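Local coordinates for protein methylmalonyl-CoA carboxyltransferase 12S subunit (Propionibacterium freudenreichii, PDB 1ON3) that transfers the carboxyl group of methylmalonyl-CoA to the biotin of the 1.3S subunit, yielding propanoyl-CoA, as the hexameric core of the transcarboxylase complex, at residues F133-S139 with I171-P177; M194-M200 with G222-H227; V266-N270 with V300-D304. All blocks are in the same frame, centred on the assembly; numbering follows the deposited sequence.

Contact 1 of 3, residues F133-S139 with I171-P177; sequences FLFFYDS and IAIIAGP
A buried pairing of parallel strands, 133-139 and 170-175, lies in the middle of the N-terminal mixed sheet. Both strands are extended, their axes approach to 4.6 Å at 26°, and Leu134 pairs with Ile171, Phe135 with Ala172, Phe136 with Ile173 and Tyr137 with Ile174. Hydrogen bonds alternate: Ile171 N to Phe133 O 3.0 Å, Phe135 N to Ile171 O 3.0 Å, Ile173 N to Phe135 O 2.8 Å, Tyr137 N to Ile173 O 2.8 Å, Ala175 N to Tyr137 O 2.9 Å. Helix 147-164 completes this beta-alpha-beta unit of the crotonase-like fold. On the face with Leu134 and Ile171, Ile173 (chi1 m, chi2 101°) sets CD1 4.1 Å over the Phe136 (chi1 m) ring centroid, a CH-pi contact; on the other, Tyr137 (chi1 m) brings CE2 to 3.3 Å from Ala172 CB. The chain turns at Gly176, where a CB would strike Asp138 OD1. Asp138 OD2 makes a salt bridge with Arg49. Ser139 N donates to Pro177 O at 2.7 Å, and Pro177 touches bound methylmalonyl-CoA.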
ATOM      1  N   PHE E 133       2.823   5.867 -27.261  1.00  8.93           N
ATOM      2  CA  PHE E 133       3.944   5.455 -28.109  1.00  8.94           C
ATOM      3  C   PHE E 133       3.405   5.055 -29.484  1.00 10.14           C
ATOM      4  O   PHE E 133       2.527   4.193 -29.580  1.00  9.21           O
ATOM      5  CB  PHE E 133       4.672   4.253 -27.511  1.00  8.78           C
ATOM      6  CG  PHE E 133       5.714   3.684 -28.418  1.00 12.07           C
ATOM      7  CD1 PHE E 133       5.571   2.409 -28.959  1.00 16.43           C
ATOM      8  CD2 PHE E 133       6.820   4.436 -28.767  1.00 11.02           C
ATOM      9  CE1 PHE E 133       6.530   1.897 -29.845  1.00 16.68           C
ATOM     10  CE2 PHE E 133       7.779   3.934 -29.653  1.00 15.56           C
ATOM     11  CZ  PHE E 133       7.627   2.663 -30.189  1.00 16.51           C
ATOM     12  N   LEU E 134       3.937   5.670 -30.537  1.00  6.54           N
ATOM     13  CA  LEU E 134       3.513   5.386 -31.911  1.00  9.64           C
ATOM     14  C   LEU E 134       4.732   4.902 -32.705  1.00 11.95           C
ATOM     15  O   LEU E 134       5.832   5.420 -32.543  1.00 12.66           O
ATOM     16  CB  LEU E 134       2.899   6.635 -32.556  1.00 12.21           C
ATOM     17  CG  LEU E 134       1.620   7.123 -31.844  1.00 14.93           C
ATOM     18  CD1 LEU E 134       1.975   8.291 -30.933  1.00 18.28           C
ATOM     19  CD2 LEU E 134       0.568   7.549 -32.854  1.00 11.46           C
ATOM     20  N   PHE E 135       4.521   3.912 -33.563  1.00 10.21           N
ATOM     21  CA  PHE E 135       5.613   3.309 -34.322  1.00 13.79           C
ATOM     22  C   PHE E 135       5.232   3.020 -35.784  1.00 12.55           C
ATOM     23  O   PHE E 135       4.285   2.289 -36.041  1.00 11.16           O
ATOM     24  CB  PHE E 135       5.992   2.004 -33.600  1.00 12.34           C
ATOM     25  CG  PHE E 135       7.285   1.367 -34.053  1.00 14.70           C
ATOM     26  CD1 PHE E 135       7.877   0.395 -33.258  1.00 11.89           C
ATOM     27  CD2 PHE E 135       7.882   1.689 -35.271  1.00 15.81           C
ATOM     28  CE1 PHE E 135       9.049  -0.257 -33.667  1.00 14.85           C
ATOM     29  CE2 PHE E 135       9.058   1.040 -35.690  1.00 17.60           C
ATOM     30  CZ  PHE E 135       9.637   0.066 -34.881  1.00 12.81           C
ATOM     31  N   PHE E 136       5.968   3.616 -36.725  1.00 12.86           N
ATOM     32  CA  PHE E 136       5.762   3.371 -38.162  1.00 13.02           C
ATOM     33  C   PHE E 136       6.728   2.241 -38.548  1.00 12.85           C
ATOM     34  O   PHE E 136       7.956   2.397 -38.457  1.00 11.03           O
ATOM     35  CB  PHE E 136       6.100   4.599 -39.020  1.00 11.81           C
ATOM     36  CG  PHE E 136       5.092   5.725 -38.936  1.00 12.25           C
ATOM     37  CD1 PHE E 136       5.241   6.740 -37.999  1.00 12.49           C
ATOM     38  CD2 PHE E 136       4.039   5.803 -39.846  1.00  9.59           C
ATOM     39  CE1 PHE E 136       4.357   7.831 -37.978  1.00 12.23           C
ATOM     40  CE2 PHE E 136       3.156   6.880 -39.836  1.00 14.16           C
ATOM     41  CZ  PHE E 136       3.317   7.901 -38.898  1.00 12.86           C
ATOM     42  N   TYR E 137       6.163   1.102 -38.942  1.00 12.30           N
ATOM     43  CA  TYR E 137       6.923  -0.080 -39.343  1.00  9.80           C
ATOM     44  C   TYR E 137       7.075  -0.118 -40.873  1.00 12.12           C
ATOM     45  O   TYR E 137       6.114   0.092 -41.600  1.00 11.74           O
ATOM     46  CB  TYR E 137       6.177  -1.340 -38.894  1.00  8.75           C
ATOM     47  CG  TYR E 137       6.072  -1.502 -37.400  1.00 10.86           C
ATOM     48  CD1 TYR E 137       6.944  -2.336 -36.714  1.00  9.72           C
ATOM     49  CD2 TYR E 137       5.056  -0.870 -36.679  1.00  9.01           C
ATOM     50  CE1 TYR E 137       6.812  -2.555 -35.340  1.00  7.97           C
ATOM     51  CE2 TYR E 137       4.910  -1.073 -35.302  1.00  9.08           C
ATOM     52  CZ  TYR E 137       5.786  -1.917 -34.639  1.00  8.81           C
ATOM     53  OH  TYR E 137       5.644  -2.136 -33.288  1.00 10.73           O
ATOM     54  N   ASP E 138       8.276  -0.423 -41.352  1.00 12.23           N
ATOM     55  CA  ASP E 138       8.561  -0.462 -42.781  1.00 13.77           C
ATOM     56  C   ASP E 138       9.878  -1.230 -42.784  1.00 16.25           C
ATOM     57  O   ASP E 138      10.945  -0.620 -42.831  1.00 16.48           O
ATOM     58  CB  ASP E 138       8.777   0.978 -43.279  1.00 12.69           C
ATOM     59  CG  ASP E 138       8.717   1.094 -44.795  1.00 15.17           C
ATOM     60  OD1 ASP E 138       8.794   0.045 -45.457  1.00 16.06           O
ATOM     61  OD2 ASP E 138       8.609   2.231 -45.313  1.00 16.02           O
ATOM     62  N   SER E 139       9.810  -2.561 -42.746  1.00 14.33           N
ATOM     63  CA  SER E 139      11.032  -3.350 -42.612  1.00 18.23           C
ATOM     64  C   SER E 139      11.052  -4.771 -43.169  1.00 16.46           C
ATOM     65  O   SER E 139      10.032  -5.445 -43.238  1.00 19.12           O
ATOM     66  CB  SER E 139      11.376  -3.411 -41.110  1.00 17.65           C
ATOM     67  OG  SER E 139      12.316  -4.423 -40.795  1.00 16.95           O
ATOM     68  N   ILE E 171       0.301   2.441 -30.579  1.00  7.88           N
ATOM     69  CA  ILE E 171      -0.273   2.419 -31.918  1.00 10.30           C
ATOM     70  C   ILE E 171       0.785   2.049 -32.967  1.00 11.92           C
ATOM     71  O   ILE E 171       1.837   2.682 -33.064  1.00 13.99           O
ATOM     72  CB  ILE E 171      -0.874   3.810 -32.258  1.00 11.90           C
ATOM     73  CG1 ILE E 171      -2.003   4.125 -31.269  1.00 11.29           C
ATOM     74  CG2 ILE E 171      -1.405   3.845 -33.695  1.00 11.93           C
ATOM     75  CD1 ILE E 171      -2.507   5.583 -31.325  1.00 12.80           C
ATOM     76  N   ALA E 172       0.501   1.018 -33.746  1.00 13.37           N
ATOM     77  CA  ALA E 172       1.426   0.598 -34.778  1.00 11.36           C
ATOM     78  C   ALA E 172       0.867   0.981 -36.139  1.00 13.32           C
ATOM     79  O   ALA E 172      -0.328   0.812 -36.399  1.00 14.14           O
ATOM     80  CB  ALA E 172       1.630  -0.898 -34.709  1.00  9.13           C
ATOM     81  N   ILE E 173       1.724   1.515 -36.999  1.00  8.62           N
ATOM     82  CA  ILE E 173       1.309   1.858 -38.358  1.00 12.74           C
ATOM     83  C   ILE E 173       2.240   1.097 -39.299  1.00 13.36           C
ATOM     84  O   ILE E 173       3.440   1.376 -39.339  1.00 12.42           O
ATOM     85  CB  ILE E 173       1.442   3.379 -38.657  1.00 13.41           C
ATOM     86  CG1 ILE E 173       0.618   4.199 -37.667  1.00 13.12           C
ATOM     87  CG2 ILE E 173       0.942   3.676 -40.065  1.00 12.62           C
ATOM     88  CD1 ILE E 173       1.452   4.827 -36.562  1.00 17.29           C
ATOM     89  N   ILE E 174       1.697   0.115 -40.018  1.00 11.88           N
ATOM     90  CA  ILE E 174       2.488  -0.667 -40.961  1.00 12.94           C
ATOM     91  C   ILE E 174       2.363   0.068 -42.282  1.00 13.39           C
ATOM     92  O   ILE E 174       1.270   0.136 -42.858  1.00 11.80           O
ATOM     93  CB  ILE E 174       1.938  -2.102 -41.169  1.00 12.54           C
ATOM     94  CG1 ILE E 174       1.416  -2.689 -39.858  1.00 10.92           C
ATOM     95  CG2 ILE E 174       3.052  -2.976 -41.774  1.00 15.55           C
ATOM     96  CD1 ILE E 174       2.428  -2.829 -38.781  1.00  9.66           C
ATOM     97  N   ALA E 175       3.478   0.605 -42.770  1.00 13.06           N
ATOM     98  CA  ALA E 175       3.460   1.392 -43.998  1.00 15.64           C
ATOM     99  C   ALA E 175       4.426   0.896 -45.068  1.00 13.05           C
ATOM    100  O   ALA E 175       4.822   1.652 -45.960  1.00 14.02           O
ATOM    101  CB  ALA E 175       3.758   2.851 -43.660  1.00 14.77           C
ATOM    102  N   GLY E 176       4.791  -0.370 -44.958  1.00 12.54           N
ATOM    103  CA  GLY E 176       5.689  -1.000 -45.904  1.00 14.14           C
ATOM    104  C   GLY E 176       5.731  -2.462 -45.521  1.00 14.64           C
ATOM    105  O   GLY E 176       4.778  -2.969 -44.907  1.00 15.03           O
ATOM    106  N   PRO E 177       6.810  -3.182 -45.865  1.00 16.36           N
ATOM    107  CA  PRO E 177       6.867  -4.594 -45.493  1.00 15.13           C
ATOM    108  C   PRO E 177       7.044  -4.736 -43.986  1.00 12.29           C
ATOM    109  O   PRO E 177       7.482  -3.807 -43.303  1.00 15.50           O
ATOM    110  CB  PRO E 177       8.111  -5.105 -46.225  1.00 12.94           C
ATOM    111  CG  PRO E 177       8.229  -4.197 -47.390  1.00 21.55           C
ATOM    112  CD  PRO E 177       7.889  -2.848 -46.808  1.00 14.12           C
TER

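Contact 2 of 3, residues M194-M200 with G222-H227; sequences MTKKAHM and GGAEAH
Segment 194-200 leaves strand 191-195 at Thr195, makes a type I turn from Thr195 to Ala198 (Ala198 N to Thr195 O 3.1 Å), and resumes a weakly bonded extended course at His199 and Met200. Segment 222-227 passes through Gly222 (phi/psi -137/32) and the N-cap Gly223 into helix 224-231, whose first turn is closed by His227 N to Gly223 O at 3.1 Å. Nearest CA pairs are Met200 with Gly222 (5.0 Å), His199 with Gly223 (4.8 Å) and Met194 with Ala224 (5.7 Å). Met200 N donates to Gly222 O at 3.0 Å; a CB on Gly222 would collide with Met200 O. A water bridges the turn to the helix start: it accepts from Ala224 N at 2.8 Å and lies 2.7 Å from Ala198 O and 3.2 Å from Thr195 O. Thr195 (chi1 p) forms an ST turn, its OG1 3.2 Å from Lys197 N.

His227 (chi1 m) returns to the strand, NE2 donating to Met200 O at 2.6 Å, while Met200 CE lies 4.0 Å over its ring centroid in a CH-pi contact. Fully extended Met194 puts CE 3.6 Å from His227 CD2 and CG 4.1 Å from Ala224 CB. At the exposed margin Lys196 NZ forms a 3.5 Å salt bridge with Glu225 OE2 and a second with Glu239.

Helix 224-231, capped at Gly223, thus begins against a strand-turn-strand corner of the crotonase-like N-terminal half, between strands 191-195 and 199-201, with the His199 side chain about 7 Å from bound methylmalonyl-CoA. Val237 of strand 236-238 lies beside Ala224, and Ile385 of the second subunit packs on Met200.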
ATOM      1  N   MET E 194      -2.847  -0.282 -41.033  1.00  9.43           N
ATOM      2  CA  MET E 194      -2.068  -0.804 -42.147  1.00 12.87           C
ATOM      3  C   MET E 194      -2.456  -0.129 -43.460  1.00 13.43           C
ATOM      4  O   MET E 194      -3.638  -0.077 -43.798  1.00 14.20           O
ATOM      5  CB  MET E 194      -2.324  -2.310 -42.230  1.00 16.09           C
ATOM      6  CG  MET E 194      -1.277  -3.108 -42.915  1.00 19.44           C
ATOM      7  SD  MET E 194      -1.533  -4.884 -42.682  1.00 16.18           S
ATOM      8  CE  MET E 194      -0.535  -5.439 -44.080  1.00 16.84           C
ATOM      9  N   THR E 195      -1.474   0.380 -44.211  1.00 13.75           N
ATOM     10  CA  THR E 195      -1.780   1.033 -45.486  1.00 10.73           C
ATOM     11  C   THR E 195      -1.899  -0.014 -46.589  1.00 14.04           C
ATOM     12  O   THR E 195      -1.495  -1.170 -46.408  1.00 13.94           O
ATOM     13  CB  THR E 195      -0.685   2.016 -45.918  1.00 13.84           C
ATOM     14  OG1 THR E 195       0.468   1.276 -46.337  1.00 11.51           O
ATOM     15  CG2 THR E 195      -0.318   2.953 -44.775  1.00 11.52           C
ATOM     16  N   LYS E 196      -2.442   0.387 -47.738  1.00 12.95           N
ATOM     17  CA  LYS E 196      -2.601  -0.554 -48.844  1.00 16.92           C
ATOM     18  C   LYS E 196      -1.285  -0.846 -49.570  1.00 16.69           C
ATOM     19  O   LYS E 196      -1.237  -1.660 -50.491  1.00 20.89           O
ATOM     20  CB  LYS E 196      -3.686  -0.058 -49.812  1.00 16.74           C
ATOM     21  CG  LYS E 196      -5.067  -0.240 -49.206  1.00 23.72           C
ATOM     22  CD  LYS E 196      -6.202   0.103 -50.146  1.00 29.26           C
ATOM     23  CE  LYS E 196      -7.533  -0.292 -49.495  1.00 34.18           C
ATOM     24  NZ  LYS E 196      -8.711   0.002 -50.349  1.00 38.31           N
ATOM     25  N   LYS E 197      -0.208  -0.207 -49.130  1.00 16.72           N
ATOM     26  CA  LYS E 197       1.094  -0.455 -49.732  1.00 18.34           C
ATOM     27  C   LYS E 197       1.878  -1.414 -48.836  1.00 19.70           C
ATOM     28  O   LYS E 197       2.929  -1.917 -49.215  1.00 20.37           O
ATOM     29  CB  LYS E 197       1.870   0.856 -49.887  1.00 20.17           C
ATOM     30  CG  LYS E 197       1.307   1.796 -50.944  1.00 21.99           C
ATOM     31  CD  LYS E 197       1.373   1.168 -52.333  1.00 28.34           C
ATOM     32  CE  LYS E 197       1.003   2.183 -53.408  1.00 32.26           C
ATOM     33  NZ  LYS E 197      -0.335   2.797 -53.142  1.00 35.95           N
ATOM     34  N   ALA E 198       1.347  -1.674 -47.649  1.00 17.41           N
ATOM     35  CA  ALA E 198       2.019  -2.548 -46.690  1.00 20.41           C
ATOM     36  C   ALA E 198       1.695  -4.026 -46.819  1.00 18.79           C
ATOM     37  O   ALA E 198       0.704  -4.410 -47.430  1.00 20.12           O
ATOM     38  CB  ALA E 198       1.710  -2.084 -45.257  1.00 17.67           C
ATOM     39  N   HIS E 199       2.571  -4.850 -46.250  1.00 20.95           N
ATOM     40  CA  HIS E 199       2.386  -6.294 -46.220  1.00 20.79           C
ATOM     41  C   HIS E 199       2.958  -6.798 -44.902  1.00 23.68           C
ATOM     42  O   HIS E 199       3.960  -6.281 -44.400  1.00 25.48           O
ATOM     43  CB  HIS E 199       3.060  -6.976 -47.418  1.00 24.26           C
ATOM     44  CG  HIS E 199       2.466  -6.583 -48.734  1.00 24.56           C
ATOM     45  ND1 HIS E 199       2.900  -5.486 -49.448  1.00 24.68           N
ATOM     46  CD2 HIS E 199       1.406  -7.080 -49.418  1.00 23.61           C
ATOM     47  CE1 HIS E 199       2.132  -5.320 -50.511  1.00 25.36           C
ATOM     48  NE2 HIS E 199       1.216  -6.274 -50.516  1.00 27.47           N
ATOM     49  N   MET E 200       2.304  -7.798 -44.333  1.00 20.34           N
ATOM     50  CA  MET E 200       2.722  -8.351 -43.057  1.00 19.16           C
ATOM     51  C   MET E 200       2.450  -9.854 -43.059  1.00 18.04           C
ATOM     52  O   MET E 200       1.417 -10.298 -43.547  1.00 18.99           O
ATOM     53  CB  MET E 200       1.918  -7.661 -41.943  1.00 18.85           C
ATOM     54  CG  MET E 200       2.171  -8.149 -40.538  1.00 17.38           C
ATOM     55  SD  MET E 200       1.534  -6.942 -39.325  1.00 22.10           S
ATOM     56  CE  MET E 200      -0.249  -7.248 -39.398  1.00 15.70           C
ATOM     57  N   GLY E 222      -0.769 -11.390 -47.183  1.00 17.57           N
ATOM     58  CA  GLY E 222      -0.713 -10.468 -46.064  1.00 15.85           C
ATOM     59  C   GLY E 222      -0.952  -9.004 -46.344  1.00 15.53           C
ATOM     60  O   GLY E 222      -0.366  -8.143 -45.673  1.00 16.72           O
ATOM     61  N   GLY E 223      -1.791  -8.715 -47.333  1.00 16.17           N
ATOM     62  CA  GLY E 223      -2.116  -7.332 -47.636  1.00 16.08           C
ATOM     63  C   GLY E 223      -3.087  -6.818 -46.577  1.00 15.87           C
ATOM     64  O   GLY E 223      -3.677  -7.612 -45.848  1.00 16.65           O
ATOM     65  N   ALA E 224      -3.266  -5.500 -46.492  1.00 16.57           N
ATOM     66  CA  ALA E 224      -4.161  -4.919 -45.487  1.00 16.19           C
ATOM     67  C   ALA E 224      -5.568  -5.525 -45.487  1.00 17.68           C
ATOM     68  O   ALA E 224      -6.138  -5.811 -44.428  1.00 13.78           O
ATOM     69  CB  ALA E 224      -4.248  -3.411 -45.684  1.00 16.04           C
ATOM     70  N   GLU E 225      -6.137  -5.726 -46.670  1.00 12.99           N
ATOM     71  CA  GLU E 225      -7.481  -6.284 -46.732  1.00 15.97           C
ATOM     72  C   GLU E 225      -7.551  -7.727 -46.242  1.00 14.93           C
ATOM     73  O   GLU E 225      -8.528  -8.125 -45.608  1.00 11.05           O
ATOM     74  CB  GLU E 225      -8.038  -6.141 -48.152  1.00 21.31           C
ATOM     75  CG  GLU E 225      -8.509  -4.714 -48.412  1.00 28.10           C
ATOM     76  CD  GLU E 225      -8.926  -4.465 -49.840  1.00 33.85           C
ATOM     77  OE1 GLU E 225      -9.726  -5.257 -50.376  1.00 38.20           O
ATOM     78  OE2 GLU E 225      -8.455  -3.469 -50.423  1.00 36.55           O
ATOM     79  N   ALA E 226      -6.521  -8.515 -46.525  1.00 16.09           N
ATOM     80  CA  ALA E 226      -6.510  -9.891 -46.055  1.00 15.28           C
ATOM     81  C   ALA E 226      -6.449  -9.879 -44.520  1.00 15.27           C
ATOM     82  O   ALA E 226      -7.216 -10.575 -43.861  1.00 16.94           O
ATOM     83  CB  ALA E 226      -5.306 -10.647 -46.637  1.00 14.14           C
ATOM     84  N   HIS E 227      -5.557  -9.077 -43.939  1.00 13.98           N
ATOM     85  CA  HIS E 227      -5.466  -9.045 -42.478  1.00 12.93           C
ATOM     86  C   HIS E 227      -6.750  -8.545 -41.818  1.00 14.63           C
ATOM     87  O   HIS E 227      -7.136  -9.014 -40.743  1.00 17.95           O
ATOM     88  CB  HIS E 227      -4.283  -8.183 -42.014  1.00 13.34           C
ATOM     89  CG  HIS E 227      -2.952  -8.852 -42.188  1.00 12.71           C
ATOM     90  ND1 HIS E 227      -2.613 -10.010 -41.522  1.00 14.79           N
ATOM     91  CD2 HIS E 227      -1.911  -8.568 -43.002  1.00 15.90           C
ATOM     92  CE1 HIS E 227      -1.422 -10.411 -41.922  1.00 15.91           C
ATOM     93  NE2 HIS E 227      -0.973  -9.555 -42.820  1.00 14.97           N
TER
HETATM   94  O   HOH W   1      -1.773  -3.815 -48.186  1.00 21.09           O

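Contact 3 of 3, residues V266-N270 with V300-D304; sequences VNPNN and VDWGD
Well-placed side chains join two irregular surface loops where 266-270, between helices 241-253 and 278-281, meets 300-304, which leads from helix 293-299 into strand 305-308 of the second mixed sheet. Val266, Pro268 and Asn269 are extended, Asn267 (phi/psi 33/60) breaks the course and Asn270 (-99/4) turns off it; 300-304 turns through Trp302 (58/10) and Gly303 (70/13), with Gly303 N to Val300 O and Asp304 N to Asp301 O both 3.0 Å. Asn269 and Asp301 form the closest CA pair, 5.6 Å apart, each CA-to-CB bond pointing toward the other segment.

Trp302 (chi1 -37°, chi2 109°) carries its indole back across 266-270, and NE1 donates to Asn267 O at 2.8 Å, that oxygen lying near the ring plane. Asn269 is t at chi1 and lies over an indole face: CB is 4.0 Å from the centroid of the six-membered ring in a CH-pi contact, and ND2 approaches CZ3 to 3.1 Å. Asp301, chi1 m, accepts from Asn269 N through OD1 at 3.1 Å. A water lies 2.9 Å from Asp301 OD1 and 2.7 Å from Val266 O, bridging the segments.

Asp301 also accepts from Gly325 N and Asn324 N, between strands 316-323 and 326-333, and forms a salt bridge with Arg496. The buried carboxylate therefore gathers several backbone donors and a charge, the exposed indole adds one directed bond and a flat surface, and polar contacts rather than an apolar core unite these loops.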
ATOM      1  N   VAL E 266     -13.547  16.243 -25.787  1.00 15.75           N
ATOM      2  CA  VAL E 266     -13.335  16.938 -27.057  1.00 14.83           C
ATOM      3  C   VAL E 266     -14.674  17.398 -27.654  1.00 16.63           C
ATOM      4  O   VAL E 266     -15.633  16.624 -27.693  1.00 14.63           O
ATOM      5  CB  VAL E 266     -12.614  15.999 -28.072  1.00 16.13           C
ATOM      6  CG1 VAL E 266     -12.524  16.656 -29.447  1.00 17.66           C
ATOM      7  CG2 VAL E 266     -11.221  15.668 -27.560  1.00 13.06           C
ATOM      8  N   ASN E 267     -14.739  18.661 -28.093  1.00 16.69           N
ATOM      9  CA  ASN E 267     -15.938  19.232 -28.724  1.00 20.29           C
ATOM     10  C   ASN E 267     -17.239  18.672 -28.157  1.00 18.09           C
ATOM     11  O   ASN E 267     -18.045  18.112 -28.892  1.00 17.23           O
ATOM     12  CB  ASN E 267     -15.910  18.957 -30.228  1.00 23.95           C
ATOM     13  CG  ASN E 267     -14.763  19.658 -30.928  1.00 34.43           C
ATOM     14  OD1 ASN E 267     -14.328  19.236 -32.001  1.00 36.70           O
ATOM     15  ND2 ASN E 267     -14.278  20.744 -30.334  1.00 34.05           N
ATOM     16  N   PRO E 268     -17.473  18.853 -26.853  1.00 18.75           N
ATOM     17  CA  PRO E 268     -18.678  18.348 -26.195  1.00 20.54           C
ATOM     18  C   PRO E 268     -19.998  18.860 -26.740  1.00 24.28           C
ATOM     19  O   PRO E 268     -20.176  20.064 -26.942  1.00 24.81           O
ATOM     20  CB  PRO E 268     -18.484  18.763 -24.735  1.00 20.01           C
ATOM     21  CG  PRO E 268     -16.992  18.967 -24.607  1.00 22.02           C
ATOM     22  CD  PRO E 268     -16.636  19.608 -25.905  1.00 19.00           C
ATOM     23  N   ASN E 269     -20.920  17.938 -26.989  1.00 19.74           N
ATOM     24  CA  ASN E 269     -22.255  18.298 -27.450  1.00 22.84           C
ATOM     25  C   ASN E 269     -23.097  17.938 -26.226  1.00 27.34           C
ATOM     26  O   ASN E 269     -23.172  16.766 -25.842  1.00 23.79           O
ATOM     27  CB  ASN E 269     -22.672  17.448 -28.649  1.00 26.40           C
ATOM     28  CG  ASN E 269     -23.989  17.891 -29.248  1.00 27.06           C
ATOM     29  OD1 ASN E 269     -25.002  17.959 -28.563  1.00 31.28           O
ATOM     30  ND2 ASN E 269     -23.979  18.194 -30.540  1.00 36.77           N
ATOM     31  N   ASN E 270     -23.710  18.933 -25.593  1.00 26.39           N
ATOM     32  CA  ASN E 270     -24.489  18.643 -24.395  1.00 30.08           C
ATOM     33  C   ASN E 270     -25.987  18.522 -24.595  1.00 24.56           C
ATOM     34  O   ASN E 270     -26.728  18.333 -23.633  1.00 26.54           O
ATOM     35  CB  ASN E 270     -24.184  19.671 -23.305  1.00 32.47           C
ATOM     36  CG  ASN E 270     -22.721  19.673 -22.911  1.00 35.12           C
ATOM     37  OD1 ASN E 270     -22.179  18.656 -22.469  1.00 32.73           O
ATOM     38  ND2 ASN E 270     -22.070  20.818 -23.078  1.00 41.13           N
ATOM     39  N   VAL E 300     -24.661   9.388 -30.434  1.00 14.88           N
ATOM     40  CA  VAL E 300     -23.346   9.917 -30.079  1.00 11.62           C
ATOM     41  C   VAL E 300     -23.181  11.351 -30.580  1.00 14.64           C
ATOM     42  O   VAL E 300     -23.846  11.763 -31.535  1.00 12.67           O
ATOM     43  CB  VAL E 300     -22.194   9.029 -30.653  1.00 13.16           C
ATOM     44  CG1 VAL E 300     -22.373   7.600 -30.187  1.00 13.81           C
ATOM     45  CG2 VAL E 300     -22.166   9.083 -32.167  1.00 14.05           C
ATOM     46  N   ASP E 301     -22.292  12.104 -29.931  1.00 17.90           N
ATOM     47  CA  ASP E 301     -22.043  13.500 -30.291  1.00 14.66           C
ATOM     48  C   ASP E 301     -21.781  13.706 -31.773  1.00 17.29           C
ATOM     49  O   ASP E 301     -20.890  13.091 -32.346  1.00 16.55           O
ATOM     50  CB  ASP E 301     -20.837  14.063 -29.520  1.00 13.22           C
ATOM     51  CG  ASP E 301     -21.143  14.366 -28.061  1.00 19.94           C
ATOM     52  OD1 ASP E 301     -20.270  14.984 -27.401  1.00 19.23           O
ATOM     53  OD2 ASP E 301     -22.235  13.995 -27.574  1.00 16.68           O
ATOM     54  N   TRP E 302     -22.551  14.592 -32.392  1.00 15.87           N
ATOM     55  CA  TRP E 302     -22.370  14.910 -33.808  1.00 16.55           C
ATOM     56  C   TRP E 302     -22.492  13.725 -34.768  1.00 14.69           C
ATOM     57  O   TRP E 302     -22.177  13.857 -35.954  1.00 14.93           O
ATOM     58  CB  TRP E 302     -20.997  15.560 -34.017  1.00 15.82           C
ATOM     59  CG  TRP E 302     -20.578  16.465 -32.903  1.00 20.55           C
ATOM     60  CD1 TRP E 302     -19.600  16.234 -31.979  1.00 20.16           C
ATOM     61  CD2 TRP E 302     -21.119  17.755 -32.603  1.00 19.56           C
ATOM     62  NE1 TRP E 302     -19.495  17.305 -31.120  1.00 24.72           N
ATOM     63  CE2 TRP E 302     -20.418  18.252 -31.480  1.00 22.38           C
ATOM     64  CE3 TRP E 302     -22.129  18.540 -33.176  1.00 26.99           C
ATOM     65  CZ2 TRP E 302     -20.694  19.500 -30.918  1.00 26.86           C
ATOM     66  CZ3 TRP E 302     -22.404  19.785 -32.615  1.00 28.81           C
ATOM     67  CH2 TRP E 302     -21.686  20.249 -31.499  1.00 28.49           C
ATOM     68  N   GLY E 303     -22.948  12.578 -34.274  1.00 14.96           N
ATOM     69  CA  GLY E 303     -23.063  11.398 -35.123  1.00 15.25           C
ATOM     70  C   GLY E 303     -21.686  10.855 -35.498  1.00 18.68           C
ATOM     71  O   GLY E 303     -21.547   9.994 -36.378  1.00 18.98           O
ATOM     72  N   ASP E 304     -20.664  11.348 -34.809  1.00 16.26           N
ATOM     73  CA  ASP E 304     -19.286  10.961 -35.086  1.00 18.08           C
ATOM     74  C   ASP E 304     -18.815   9.708 -34.353  1.00 16.50           C
ATOM     75  O   ASP E 304     -19.037   9.547 -33.156  1.00 15.21           O
ATOM     76  CB  ASP E 304     -18.353  12.136 -34.746  1.00 17.52           C
ATOM     77  CG  ASP E 304     -16.903  11.845 -35.059  1.00 16.19           C
ATOM     78  OD1 ASP E 304     -16.095  11.748 -34.116  1.00 19.91           O
ATOM     79  OD2 ASP E 304     -16.567  11.706 -36.250  1.00 18.98           O
TER
HETATM   80  O   HOH W   2     -17.667  15.206 -28.710  1.00 16.31           O

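Overall arrangement
Core and surface contacts in one chain use different chemistry. Contacts 1 and 2 are buried neighbours in the N-terminal half, their centres 12 Å apart, and reach the same sheet: strands 170-175 and 191-195 lie side by side, and probable hydrogen bonds run from Ile174 O to Thr195 N and from Gly176 O to His199 N. Contact 1 is a regular backbone ladder with apolar faces; contact 2, where a helix start packs against a strand corner, mixes side-chain and water bridges with sulfur-rich packing. Contact 3 lies apart, its centre 30 Å and 32 Å from those of contacts 1 and 2, and joins surface loops without regular pairing, through an indole and a carboxylate.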